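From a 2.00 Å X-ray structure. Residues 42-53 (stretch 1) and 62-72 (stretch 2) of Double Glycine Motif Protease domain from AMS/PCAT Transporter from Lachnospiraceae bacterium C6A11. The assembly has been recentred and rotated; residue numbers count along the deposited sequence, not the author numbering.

Stretch 1 (42-53) WVPLEQVRVDCG
Stretch 2 62-72: LNVLKAARNYG

Stretch 1 opens as an extended segment and then becomes a helix. W42 and V43 are extended, with V43 at phi/psi -140/125. P44 (-53/138) is the N-cap, and P44 O accepts from V48 N at 3.2 Å. The helix begins at L45. G53 leaves it with positive phi (69/43) in a Schellman motif, with G53 N bonded to V50 O at 3.2 Å. Stretch 2 is helical from L62 to N70, continuing a helix that begins earlier in the chain. Y71 (-84/10) leaves the helix and G72 follows at 94/2, angles at which a CB would jam against the preceding carbonyl O.

The helix axes approach to 9.0 Å, with 127° between their N-to-C directions. The register therefore runs in reverse. C52 CA lies 5.1 Å from V64 CA, D51 CA lies 5.6 Å from A67 CA, and V43 CA lies 8.5 Å from Y71 CA. The backbones are close at the C52 end and wider at the V43 end. Small residues suit the narrow part, and a large ring fills the wide part. The contact buries 371 Å² in all.

Y71 is the main bump and has the largest covered area of any residue here. Its chi1 is m (-57°) and chi2 is -44°. The ring packs against V43, and its hydroxyl reaches V48 and D51. V43, with chi1 t (173°), points toward stretch 2. V43 CG2 sits over one ring face, 4.0 Å from the Y71 centroid and 16° off the normal, a CH-pi contact. V43 CG1 packs 3.8 Å from Y71 CZ. A beta-branched valine thus places both methyls against the ring. The hydroxyl lies against the helix, with Y71 OH 3.6 Å from V48 CA.

The hydroxyl ends at D51. Y71 OH donates to D51 OD2 in a very short hydrogen bond of 2.4 Å. D51 has chi1 m (-62°) and chi2 -17°. The other oxygen, D51 OD1, accepts from Q47 NE2 at 3.1 Å. Q47 is one turn earlier, and its chi1 t, chi2 p shape brings the amide back to the carboxylate. Both oxygens of D51 are therefore engaged.

A67 points toward stretch 1 where the helices are close. A67 CB is 3.6 Å from D51 O and 4.0 Å from D51 CB. The A67 methyl fills the hollow beside D51, where the D51 and A67 CA atoms are 5.6 Å apart. C52, chi1 m (-75°), points sideways and is buried. C52 SG lies 4.2 Å from A67 CB and 4.3 Å from V64 CG2, an apolar seam. V64 has its CB turned away, chi1 t, but still meets the sulfur.

N63 closes the other end. It points toward stretch 1 with chi1 m (-75°) and chi2 -27°. C52 O is 3.3 Å from N63 CB. Water 1 donates to C52 O at 2.7 Å and accepts from N63 ND2 at 2.6 Å, bridging the two polar groups.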

ATOM      1  N   TRP A  42     -12.425   5.496  -9.548  1.00 40.41           N
ATOM      2  CA  TRP A  42     -13.595   5.068  -8.802  1.00 41.99           C
ATOM      3  C   TRP A  42     -13.884   3.644  -9.234  1.00 39.77           C
ATOM      4  O   TRP A  42     -14.146   3.399 -10.406  1.00 44.67           O
ATOM      5  CB  TRP A  42     -14.769   6.023  -9.067  1.00 44.33           C
ATOM      6  CG  TRP A  42     -14.440   7.511  -8.734  1.00 45.40           C
ATOM      7  CD1 TRP A  42     -14.610   8.611  -9.555  1.00 44.83           C
ATOM      8  CD2 TRP A  42     -13.874   8.022  -7.511  1.00 45.05           C
ATOM      9  NE1 TRP A  42     -14.201   9.760  -8.910  1.00 45.14           N
ATOM     10  CE2 TRP A  42     -13.740   9.431  -7.662  1.00 43.88           C
ATOM     11  CE3 TRP A  42     -13.475   7.426  -6.293  1.00 43.50           C
ATOM     12  CZ2 TRP A  42     -13.222  10.244  -6.651  1.00 42.92           C
ATOM     13  CZ3 TRP A  42     -12.960   8.247  -5.280  1.00 43.06           C
ATOM     14  CH2 TRP A  42     -12.839   9.635  -5.471  1.00 44.20           C
ATOM     15  N   VAL A  43     -13.738   2.714  -8.296  1.00 34.05           N
ATOM     16  CA  VAL A  43     -13.906   1.293  -8.535  1.00 32.19           C
ATOM     17  C   VAL A  43     -14.625   0.828  -7.289  1.00 33.47           C
ATOM     18  O   VAL A  43     -14.123   1.044  -6.204  1.00 30.96           O
ATOM     19  CB  VAL A  43     -12.544   0.510  -8.641  1.00 32.66           C
ATOM     20  CG1 VAL A  43     -12.785  -0.997  -8.720  1.00 32.40           C
ATOM     21  CG2 VAL A  43     -11.738   0.944  -9.853  1.00 30.93           C
ATOM     22  N   PRO A  44     -15.787   0.172  -7.439  1.00 35.00           N
ATOM     23  CA  PRO A  44     -16.509  -0.338  -6.258  1.00 34.33           C
ATOM     24  C   PRO A  44     -15.610  -1.210  -5.354  1.00 33.59           C
ATOM     25  O   PRO A  44     -14.826  -2.011  -5.847  1.00 34.28           O
ATOM     26  CB  PRO A  44     -17.677  -1.143  -6.881  1.00 39.13           C
ATOM     27  CG  PRO A  44     -17.612  -1.006  -8.397  1.00 37.51           C
ATOM     28  CD  PRO A  44     -16.448  -0.118  -8.735  1.00 35.32           C
ATOM     29  N   LEU A  45     -15.692  -1.066  -4.039  1.00 38.56           N
ATOM     30  CA  LEU A  45     -14.821  -1.856  -3.140  1.00 38.42           C
ATOM     31  C   LEU A  45     -14.991  -3.356  -3.345  1.00 37.18           C
ATOM     32  O   LEU A  45     -14.028  -4.092  -3.236  1.00 35.86           O
ATOM     33  CB  LEU A  45     -15.061  -1.517  -1.659  1.00 45.24           C
ATOM     34  CG  LEU A  45     -14.386  -2.446  -0.606  1.00 50.91           C
ATOM     35  CD1 LEU A  45     -12.854  -2.484  -0.717  1.00 52.83           C
ATOM     36  CD2 LEU A  45     -14.782  -2.043   0.818  1.00 54.08           C
ATOM     37  N   GLU A  46     -16.213  -3.804  -3.652  1.00 38.10           N
ATOM     38  CA  GLU A  46     -16.482  -5.229  -3.906  1.00 35.34           C
ATOM     39  C   GLU A  46     -15.666  -5.705  -5.089  1.00 28.29           C
ATOM     40  O   GLU A  46     -15.193  -6.817  -5.084  1.00 29.27           O
ATOM     41  CB  GLU A  46     -17.981  -5.577  -4.175  1.00 38.86           C
ATOM     42  CG  GLU A  46     -19.084  -4.601  -3.765  1.00 46.93           C
ATOM     43  CD  GLU A  46     -19.386  -3.527  -4.815  1.00 45.54           C
ATOM     44  OE1 GLU A  46     -19.902  -3.781  -5.937  1.00 40.78           O
ATOM     45  OE2 GLU A  46     -19.100  -2.393  -4.465  1.00 48.67           O
ATOM     46  N   GLN A  47     -15.558  -4.878  -6.120  1.00 25.62           N
ATOM     47  CA  GLN A  47     -14.781  -5.231  -7.296  1.00 25.22           C
ATOM     48  C   GLN A  47     -13.281  -5.358  -6.956  1.00 27.03           C
ATOM     49  O   GLN A  47     -12.618  -6.295  -7.412  1.00 24.28           O
ATOM     50  CB  GLN A  47     -15.028  -4.190  -8.413  1.00 24.77           C
ATOM     51  CG  GLN A  47     -14.481  -4.603  -9.779  1.00 23.41           C
ATOM     52  CD  GLN A  47     -15.182  -5.811 -10.346  1.00 24.46           C
ATOM     53  OE1 GLN A  47     -16.407  -5.768 -10.510  1.00 25.73           O
ATOM     54  NE2 GLN A  47     -14.428  -6.908 -10.659  1.00 25.84           N
ATOM     55  N   VAL A  48     -12.765  -4.442  -6.121  1.00 30.88           N
ATOM     56  CA  VAL A  48     -11.355  -4.441  -5.740  1.00 30.64           C
ATOM     57  C   VAL A  48     -10.988  -5.754  -5.002  1.00 32.60           C
ATOM     58  O   VAL A  48      -9.915  -6.333  -5.240  1.00 28.28           O
ATOM     59  CB  VAL A  48     -10.969  -3.207  -4.882  1.00 29.95           C
ATOM     60  CG1 VAL A  48      -9.490  -3.254  -4.489  1.00 31.91           C
ATOM     61  CG2 VAL A  48     -11.299  -1.880  -5.579  1.00 29.87           C
ATOM     62  N   ARG A  49     -11.863  -6.202  -4.108  1.00 39.13           N
ATOM     63  CA  ARG A  49     -11.621  -7.435  -3.338  1.00 41.11           C
ATOM     64  C   ARG A  49     -11.407  -8.596  -4.292  1.00 40.84           C
ATOM     65  O   ARG A  49     -10.461  -9.357  -4.174  1.00 39.33           O
ATOM     66  CB  ARG A  49     -12.818  -7.822  -2.500  1.00 44.03           C
ATOM     67  CG  ARG A  49     -13.130  -6.987  -1.298  1.00 49.63           C
ATOM     68  CD  ARG A  49     -14.227  -7.682  -0.499  1.00 53.81           C
ATOM     69  NE  ARG A  49     -14.878  -6.750   0.396  1.00 62.39           N
ATOM     70  CZ  ARG A  49     -16.155  -6.361   0.361  1.00 61.97           C
ATOM     71  NH1 ARG A  49     -17.031  -6.821  -0.533  1.00 60.73           N
ATOM     72  NH2 ARG A  49     -16.564  -5.489   1.285  1.00 65.47           N
ATOM     73  N   VAL A  50     -12.327  -8.709  -5.230  1.00 40.59           N
ATOM     74  CA  VAL A  50     -12.333  -9.801  -6.193  1.00 43.69           C
ATOM     75  C   VAL A  50     -11.143  -9.698  -7.133  1.00 39.39           C
ATOM     76  O   VAL A  50     -10.547 -10.706  -7.448  1.00 37.12           O
ATOM     77  CB  VAL A  50     -13.717  -9.841  -6.912  1.00 41.15           C
ATOM     78  CG1 VAL A  50     -13.606 -10.069  -8.400  1.00 41.27           C
ATOM     79  CG2 VAL A  50     -14.585 -10.872  -6.218  1.00 41.13           C
ATOM     80  N   ASP A  51     -10.798  -8.491  -7.567  1.00 36.21           N
ATOM     81  CA  ASP A  51      -9.638  -8.305  -8.450  1.00 37.13           C
ATOM     82  C   ASP A  51      -8.312  -8.501  -7.725  1.00 38.04           C
ATOM     83  O   ASP A  51      -7.357  -8.884  -8.344  1.00 39.17           O
ATOM     84  CB  ASP A  51      -9.655  -6.946  -9.133  1.00 40.45           C
ATOM     85  CG  ASP A  51     -10.868  -6.766 -10.036  1.00 39.72           C
ATOM     86  OD1 ASP A  51     -11.509  -7.753 -10.384  1.00 43.01           O
ATOM     87  OD2 ASP A  51     -11.171  -5.632 -10.407  1.00 42.66           O
ATOM     88  N   CYS A  52      -8.264  -8.283  -6.413  1.00 37.35           N
ATOM     89  CA  CYS A  52      -7.060  -8.577  -5.638  1.00 35.99           C
ATOM     90  C   CYS A  52      -6.941 -10.048  -5.294  1.00 37.54           C
ATOM     91  O   CYS A  52      -5.911 -10.488  -4.782  1.00 34.73           O
ATOM     92  CB  CYS A  52      -7.036  -7.743  -4.348  1.00 36.56           C
ATOM     93  SG  CYS A  52      -6.622  -6.011  -4.685  1.00 34.73           S
ATOM     94  N   GLY A  53      -8.014 -10.814  -5.517  1.00 37.99           N
ATOM     95  CA  GLY A  53      -8.058 -12.212  -5.152  1.00 37.26           C
ATOM     96  C   GLY A  53      -8.075 -12.489  -3.665  1.00 36.30           C
ATOM     97  O   GLY A  53      -7.407 -13.415  -3.220  1.00 43.40           O
ATOM     98  N   LEU A  62       1.712  -9.724  -5.335  1.00 27.00           N
ATOM     99  CA  LEU A  62       1.673  -9.848  -6.831  1.00 28.33           C
ATOM    100  C   LEU A  62       0.282  -9.526  -7.387  1.00 28.32           C
ATOM    101  O   LEU A  62       0.171  -8.868  -8.429  1.00 26.04           O
ATOM    102  CB  LEU A  62       2.100 -11.238  -7.328  1.00 24.52           C
ATOM    103  CG  LEU A  62       2.169 -11.410  -8.854  1.00 25.77           C
ATOM    104  CD1 LEU A  62       3.104 -10.375  -9.477  1.00 24.25           C
ATOM    105  CD2 LEU A  62       2.581 -12.835  -9.256  1.00 27.38           C
ATOM    106  N   ASN A  63      -0.756  -9.984  -6.690  1.00 24.70           N
ATOM    107  CA  ASN A  63      -2.140  -9.770  -7.147  1.00 27.87           C
ATOM    108  C   ASN A  63      -2.612  -8.328  -6.915  1.00 32.27           C
ATOM    109  O   ASN A  63      -3.347  -7.786  -7.753  1.00 29.33           O
ATOM    110  CB  ASN A  63      -3.114 -10.753  -6.490  1.00 27.58           C
ATOM    111  CG  ASN A  63      -3.009 -12.153  -7.072  1.00 29.30           C
ATOM    112  OD1 ASN A  63      -2.629 -12.335  -8.228  1.00 31.27           O
ATOM    113  ND2 ASN A  63      -3.332 -13.134  -6.279  1.00 26.54           N
ATOM    114  N   VAL A  64      -2.130  -7.687  -5.832  1.00 31.91           N
ATOM    115  CA  VAL A  64      -2.451  -6.291  -5.589  1.00 29.15           C
ATOM    116  C   VAL A  64      -1.889  -5.463  -6.727  1.00 29.77           C
ATOM    117  O   VAL A  64      -2.584  -4.618  -7.272  1.00 30.41           O
ATOM    118  CB  VAL A  64      -1.916  -5.814  -4.257  1.00 29.79           C
ATOM    119  CG1 VAL A  64      -2.116  -4.293  -4.108  1.00 32.50           C
ATOM    120  CG2 VAL A  64      -2.635  -6.542  -3.132  1.00 31.24           C
ATOM    121  N   LEU A  65      -0.647  -5.714  -7.076  1.00 29.99           N
ATOM    122  CA  LEU A  65       0.014  -5.007  -8.159  1.00 31.56           C
ATOM    123  C   LEU A  65      -0.667  -5.228  -9.513  1.00 34.75           C
ATOM    124  O   LEU A  65      -0.799  -4.291 -10.293  1.00 35.10           O
ATOM    125  CB  LEU A  65       1.504  -5.417  -8.270  1.00 30.84           C
ATOM    126  CG  LEU A  65       2.532  -5.040  -7.187  1.00 32.47           C
ATOM    127  CD1 LEU A  65       3.850  -5.792  -7.435  1.00 31.32           C
ATOM    128  CD2 LEU A  65       2.760  -3.522  -7.089  1.00 30.69           C
ATOM    129  N   LYS A  66      -1.043  -6.478  -9.815  1.00 36.86           N
ATOM    130  CA  LYS A  66      -1.733  -6.806 -11.088  1.00 36.11           C
ATOM    131  C   LYS A  66      -3.084  -6.098 -11.210  1.00 32.07           C
ATOM    132  O   LYS A  66      -3.416  -5.573 -12.276  1.00 29.39           O
ATOM    133  CB  LYS A  66      -1.972  -8.320 -11.232  1.00 38.50           C
ATOM    134  CG  LYS A  66      -0.731  -9.107 -11.640  1.00 40.49           C
ATOM    135  CD  LYS A  66      -1.078 -10.562 -11.905  1.00 45.22           C
ATOM    136  CE  LYS A  66       0.173 -11.403 -12.095  1.00 44.37           C
ATOM    137  NZ  LYS A  66      -0.189 -12.838 -12.288  1.00 51.01           N
ATOM    138  N   ALA A  67      -3.850  -6.102 -10.128  1.00 27.42           N
ATOM    139  CA  ALA A  67      -5.141  -5.392 -10.084  1.00 30.04           C
ATOM    140  C   ALA A  67      -4.934  -3.880 -10.289  1.00 32.28           C
ATOM    141  O   ALA A  67      -5.649  -3.271 -11.066  1.00 33.35           O
ATOM    142  CB  ALA A  67      -5.866  -5.674  -8.765  1.00 30.76           C
ATOM    143  N   ALA A  68      -3.902  -3.297  -9.655  1.00 32.21           N
ATOM    144  CA  ALA A  68      -3.605  -1.869  -9.812  1.00 33.90           C
ATOM    145  C   ALA A  68      -3.305  -1.523 -11.281  1.00 33.24           C
ATOM    146  O   ALA A  68      -3.741  -0.482 -11.791  1.00 34.34           O
ATOM    147  CB  ALA A  68      -2.434  -1.492  -8.928  1.00 32.50           C
ATOM    148  N   ARG A  69      -2.569  -2.409 -11.945  1.00 33.16           N
ATOM    149  CA  ARG A  69      -2.179  -2.226 -13.360  1.00 36.60           C
ATOM    150  C   ARG A  69      -3.359  -2.252 -14.299  1.00 37.20           C
ATOM    151  O   ARG A  69      -3.396  -1.462 -15.220  1.00 40.52           O
ATOM    152  CB  ARG A  69      -1.163  -3.272 -13.802  1.00 37.20           C
ATOM    153  CG  ARG A  69       0.232  -3.024 -13.280  1.00 40.51           C
ATOM    154  CD  ARG A  69       1.217  -4.071 -13.822  1.00 43.55           C
ATOM    155  NE  ARG A  69       2.424  -4.144 -12.985  1.00 42.07           N
ATOM    156  CZ  ARG A  69       2.864  -5.204 -12.308  1.00 41.85           C
ATOM    157  NH1 ARG A  69       2.239  -6.367 -12.345  1.00 42.14           N
ATOM    158  NH2 ARG A  69       3.980  -5.101 -11.591  1.00 41.55           N
ATOM    159  N   ASN A  70      -4.316  -3.153 -14.074  1.00 38.69           N
ATOM    160  CA  ASN A  70      -5.541  -3.187 -14.873  1.00 44.78           C
ATOM    161  C   ASN A  70      -6.396  -1.930 -14.676  1.00 45.94           C
ATOM    162  O   ASN A  70      -7.114  -1.534 -15.587  1.00 45.70           O
ATOM    163  CB  ASN A  70      -6.375  -4.445 -14.597  1.00 47.57           C
ATOM    164  CG  ASN A  70      -5.790  -5.694 -15.262  1.00 52.77           C
ATOM    165  OD1 ASN A  70      -5.838  -6.779 -14.691  1.00 59.37           O
ATOM    166  ND2 ASN A  70      -5.241  -5.552 -16.477  1.00 55.76           N
ATOM    167  N   TYR A  71      -6.303  -1.288 -13.513  1.00 43.80           N
ATOM    168  CA  TYR A  71      -6.983   0.004 -13.287  1.00 44.09           C
ATOM    169  C   TYR A  71      -6.201   1.226 -13.784  1.00 41.75           C
ATOM    170  O   TYR A  71      -6.561   2.353 -13.457  1.00 42.09           O
ATOM    171  CB  TYR A  71      -7.288   0.201 -11.800  1.00 44.25           C
ATOM    172  CG  TYR A  71      -8.120  -0.875 -11.144  1.00 44.68           C
ATOM    173  CD1 TYR A  71      -9.264  -1.404 -11.762  1.00 42.80           C
ATOM    174  CD2 TYR A  71      -7.792  -1.324  -9.853  1.00 47.67           C
ATOM    175  CE1 TYR A  71     -10.033  -2.368 -11.136  1.00 40.53           C
ATOM    176  CE2 TYR A  71      -8.550  -2.295  -9.212  1.00 48.68           C
ATOM    177  CZ  TYR A  71      -9.670  -2.810  -9.847  1.00 48.10           C
ATOM    178  OH  TYR A  71     -10.404  -3.764  -9.162  1.00 45.38           O
ATOM    179  N   GLY A  72      -5.120   1.024 -14.540  1.00 44.27           N
ATOM    180  CA  GLY A  72      -4.414   2.137 -15.200  1.00 44.48           C
ATOM    181  C   GLY A  72      -3.224   2.737 -14.458  1.00 47.95           C
ATOM    182  O   GLY A  72      -2.608   3.674 -14.946  1.00 52.93           O
TER
HETATM  183  O   HOH W   1      -3.993 -12.209  -3.925  1.00 32.82           O